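PDB 6KSU: Alpha/beta hydrolase from Streptomyces albidoflavus, which probably acts as a stand-alone, penicillin-binding-protein-like cyclase that releases non-ribosomal peptides by heterochiral macrolactam formation. Local coordinates for residues Leu401-Thr406 and Arg466-Leu471. Sequence-based numbering, arbitrary orientation. Where two conformers were deposited one is given.
Sequences LELMVT and RAMHRL
Met468 reaches across to the backbone of Leu401, Glu402 and Leu403, and nearly everything these two strands share passes through that one thioether. Its methyl makes van der Waals contact with the peptide linking Leu401 and Glu402: Met468 CE is 3.2 Å from Leu401 O, close for a methyl, and 3.7 Å from Leu401 C. The same methyl borders the following backbone, where Glu402 CA is 3.8 Å from Met468 CE and Leu403 N is 4.0 Å from it. Met468 CG stands anti to its own carbonyl carbon (chi1 -46°), and the chain then folds at its last torsion (chi3 40°), turning the methyl onto the main chain of 401-403.

Between side chains the contact is apolar and looser: Leu403 brings its CD2 branch to 4.3 Å from Met468 SD. Both residues are buried and lie against Tyr463; Met468 also touches Tyr396 and Leu403 touches Leu415, so the pair belongs to a buried, largely apolar cluster.

The strands exchange no hydrogen bonds. Their axes come no closer than 8.1 Å and cross at 62°, and strand 394-398 separates them in the barrel order. At the start of 466-470, Arg466 forms a salt bridge with Asp140 and Ala467 N bonds to Ser173 OG, tying this last strand to the beta-lactamase-like domain. Arg466 also touches Tyr174, probably part of an SxxK-type active site like that of penicillin-binding proteins. Within the closed, eight-stranded antiparallel barrel of the C-terminal domain, a buried side chain of the last strand thus meets the second strand through the interior.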
ATOM      1  N   LEU A 401     -11.515   8.831 -12.113  1.00 38.63           N
ATOM      2  CA  LEU A 401     -10.538   9.910 -12.145  1.00 37.98           C
ATOM      3  C   LEU A 401     -10.046  10.139 -13.566  1.00 37.20           C
ATOM      4  O   LEU A 401      -9.739   9.189 -14.294  1.00 30.96           O
ATOM      5  CB  LEU A 401      -9.367   9.594 -11.211  1.00 37.32           C
ATOM      6  CG  LEU A 401      -9.779   8.948  -9.868  1.00 47.48           C
ATOM      7  CD1 LEU A 401      -8.592   8.358  -9.091  1.00 37.84           C
ATOM      8  CD2 LEU A 401     -10.565   9.935  -8.995  1.00 48.58           C
ATOM      9  N   GLU A 402      -9.984  11.399 -13.972  0.51 36.23           N
ATOM     10  CA  GLU A 402      -9.610  11.701 -15.342  0.51 36.25           C
ATOM     11  C   GLU A 402      -8.700  12.917 -15.387  0.51 35.10           C
ATOM     12  O   GLU A 402      -8.737  13.783 -14.511  0.51 34.91           O
ATOM     13  CB  GLU A 402     -10.841  11.927 -16.235  0.51 36.31           C
ATOM     14  CG  GLU A 402     -11.827  12.961 -15.721  0.51 37.06           C
ATOM     15  CD  GLU A 402     -13.125  12.940 -16.505  0.51 40.99           C
ATOM     16  OE1 GLU A 402     -13.180  12.228 -17.530  0.51 41.00           O
ATOM     17  OE2 GLU A 402     -14.088  13.622 -16.090  0.51 46.49           O
ATOM     18  N   LEU A 403      -7.874  12.955 -16.427  1.00 30.96           N
ATOM     19  CA  LEU A 403      -6.939  14.035 -16.668  1.00 31.01           C
ATOM     20  C   LEU A 403      -7.014  14.334 -18.161  1.00 31.10           C
ATOM     21  O   LEU A 403      -7.329  13.441 -18.960  1.00 30.32           O
ATOM     22  CB  LEU A 403      -5.528  13.606 -16.224  1.00 30.23           C
ATOM     23  CG  LEU A 403      -4.605  14.424 -15.330  1.00 38.31           C
ATOM     24  CD1 LEU A 403      -5.391  15.002 -14.153  1.00 32.26           C
ATOM     25  CD2 LEU A 403      -3.468  13.518 -14.829  1.00 34.68           C
ATOM     26  N   MET A 404      -6.754  15.586 -18.551  1.00 26.42           N
ATOM     27  CA  MET A 404      -6.753  15.919 -19.976  1.00 29.19           C
ATOM     28  C   MET A 404      -5.449  16.592 -20.366  1.00 26.80           C
ATOM     29  O   MET A 404      -4.963  17.483 -19.665  1.00 26.99           O
ATOM     30  CB  MET A 404      -7.930  16.811 -20.349  1.00 25.93           C
ATOM     31  CG  MET A 404      -9.284  16.191 -20.041  1.00 31.17           C
ATOM     32  SD  MET A 404     -10.616  17.023 -20.922  1.00 48.47           S
ATOM     33  CE  MET A 404      -9.693  17.899 -22.171  1.00 35.85           C
ATOM     34  N   VAL A 405      -4.869  16.148 -21.470  1.00 27.59           N
ATOM     35  CA  VAL A 405      -3.709  16.805 -22.041  1.00 25.75           C
ATOM     36  C   VAL A 405      -4.227  17.694 -23.148  1.00 25.73           C
ATOM     37  O   VAL A 405      -4.732  17.205 -24.159  1.00 26.22           O
ATOM     38  CB  VAL A 405      -2.666  15.818 -22.560  1.00 21.54           C
ATOM     39  CG1 VAL A 405      -1.614  16.574 -23.371  1.00 22.76           C
ATOM     40  CG2 VAL A 405      -2.034  15.089 -21.385  1.00 24.37           C
ATOM     41  N   THR A 406      -4.115  18.995 -22.948  1.00 18.88           N
ATOM     42  CA  THR A 406      -4.634  19.978 -23.875  1.00 25.21           C
ATOM     43  C   THR A 406      -3.499  20.865 -24.345  1.00 28.65           C
ATOM     44  O   THR A 406      -2.335  20.670 -23.989  1.00 24.28           O
ATOM     45  CB  THR A 406      -5.737  20.818 -23.226  1.00 31.78           C
ATOM     46  OG1 THR A 406      -5.151  21.711 -22.264  1.00 30.37           O
ATOM     47  CG2 THR A 406      -6.762  19.920 -22.550  1.00 26.04           C
ATOM     48  N   ARG A 466      -0.218   4.808 -10.404  1.00 22.56           N
ATOM     49  CA  ARG A 466      -1.443   4.499 -11.130  1.00 20.38           C
ATOM     50  C   ARG A 466      -1.239   4.739 -12.624  1.00 25.90           C
ATOM     51  O   ARG A 466      -0.456   5.602 -13.019  1.00 24.17           O
ATOM     52  CB  ARG A 466      -2.619   5.351 -10.640  1.00 23.55           C
ATOM     53  CG  ARG A 466      -3.390   4.708  -9.491  1.00 32.69           C
ATOM     54  CD  ARG A 466      -2.688   4.969  -8.159  1.00 27.14           C
ATOM     55  NE  ARG A 466      -3.557   4.738  -7.009  1.00 37.35           N
ATOM     56  CZ  ARG A 466      -3.125   4.715  -5.750  1.00 38.84           C
ATOM     57  NH1 ARG A 466      -1.831   4.920  -5.510  1.00 33.06           N
ATOM     58  NH2 ARG A 466      -3.977   4.477  -4.740  1.00 31.01           N
ATOM     59  N   ALA A 467      -1.938   3.947 -13.446  1.00 23.83           N
ATOM     60  CA  ALA A 467      -2.042   4.169 -14.879  1.00 22.29           C
ATOM     61  C   ALA A 467      -3.377   4.839 -15.178  1.00 25.19           C
ATOM     62  O   ALA A 467      -4.358   4.681 -14.452  1.00 24.93           O
ATOM     63  CB  ALA A 467      -1.943   2.857 -15.685  1.00 25.91           C
ATOM     64  N   MET A 468      -3.398   5.611 -16.250  1.00 25.72           N
ATOM     65  CA  MET A 468      -4.631   6.204 -16.748  1.00 28.08           C
ATOM     66  C   MET A 468      -4.709   5.915 -18.233  1.00 25.07           C
ATOM     67  O   MET A 468      -3.755   6.188 -18.963  1.00 29.22           O
ATOM     68  CB  MET A 468      -4.663   7.707 -16.464  1.00 29.81           C
ATOM     69  CG  MET A 468      -4.241   8.020 -15.031  1.00 33.96           C
ATOM     70  SD  MET A 468      -4.908   9.496 -14.269  1.00 40.32           S
ATOM     71  CE  MET A 468      -6.600   9.504 -14.814  1.00 35.27           C
ATOM     72  N   HIS A 469      -5.847   5.388 -18.675  1.00 21.29           N
ATOM     73  CA  HIS A 469      -6.016   4.948 -20.050  1.00 31.15           C
ATOM     74  C   HIS A 469      -6.426   6.099 -20.972  1.00 29.86           C
ATOM     75  O   HIS A 469      -7.460   6.734 -20.758  1.00 28.00           O
ATOM     76  CB  HIS A 469      -7.075   3.845 -20.104  1.00 34.62           C
ATOM     77  CG  HIS A 469      -7.136   3.136 -21.416  1.00 45.52           C
ATOM     78  ND1 HIS A 469      -8.212   2.362 -21.795  1.00 52.85           N
ATOM     79  CD2 HIS A 469      -6.248   3.078 -22.440  1.00 48.91           C
ATOM     80  CE1 HIS A 469      -7.983   1.856 -22.997  1.00 57.56           C
ATOM     81  NE2 HIS A 469      -6.800   2.277 -23.410  1.00 52.34           N
ATOM     82  N   ARG A 470      -5.639   6.342 -22.022  1.00 32.20           N
ATOM     83  CA  ARG A 470      -6.047   7.293 -23.064  1.00 31.59           C
ATOM     84  C   ARG A 470      -7.341   6.830 -23.731  1.00 35.16           C
ATOM     85  O   ARG A 470      -7.407   5.731 -24.286  1.00 35.85           O
ATOM     86  CB  ARG A 470      -4.948   7.446 -24.112  1.00 30.41           C
ATOM     87  CG  ARG A 470      -5.178   8.548 -25.125  1.00 29.88           C
ATOM     88  CD  ARG A 470      -3.903   8.800 -25.901  1.00 33.35           C
ATOM     89  NE  ARG A 470      -3.993   9.926 -26.830  1.00 35.61           N
ATOM     90  CZ  ARG A 470      -3.109  10.163 -27.796  1.00 37.46           C
ATOM     91  NH1 ARG A 470      -2.078   9.341 -27.968  1.00 38.62           N
ATOM     92  NH2 ARG A 470      -3.247  11.224 -28.586  1.00 34.23           N
ATOM     93  N   LEU A 471      -8.375   7.657 -23.676  1.00 29.48           N
ATOM     94  CA  LEU A 471      -9.670   7.202 -24.143  1.00 29.51           C
ATOM     95  C   LEU A 471      -9.715   7.204 -25.663  1.00 43.73           C
ATOM     96  O   LEU A 471      -9.059   8.024 -26.321  1.00 41.47           O
ATOM     97  CB  LEU A 471     -10.789   8.070 -23.588  1.00 32.55           C
ATOM     98  CG  LEU A 471     -10.995   8.081 -22.082  1.00 35.22           C
ATOM     99  CD1 LEU A 471     -12.301   8.810 -21.757  1.00 31.88           C
ATOM    100  CD2 LEU A 471     -10.991   6.659 -21.547  1.00 33.62           C
ATOM    101  OXT LEU A 471     -10.414   6.382 -26.254  1.00 46.75           O
TER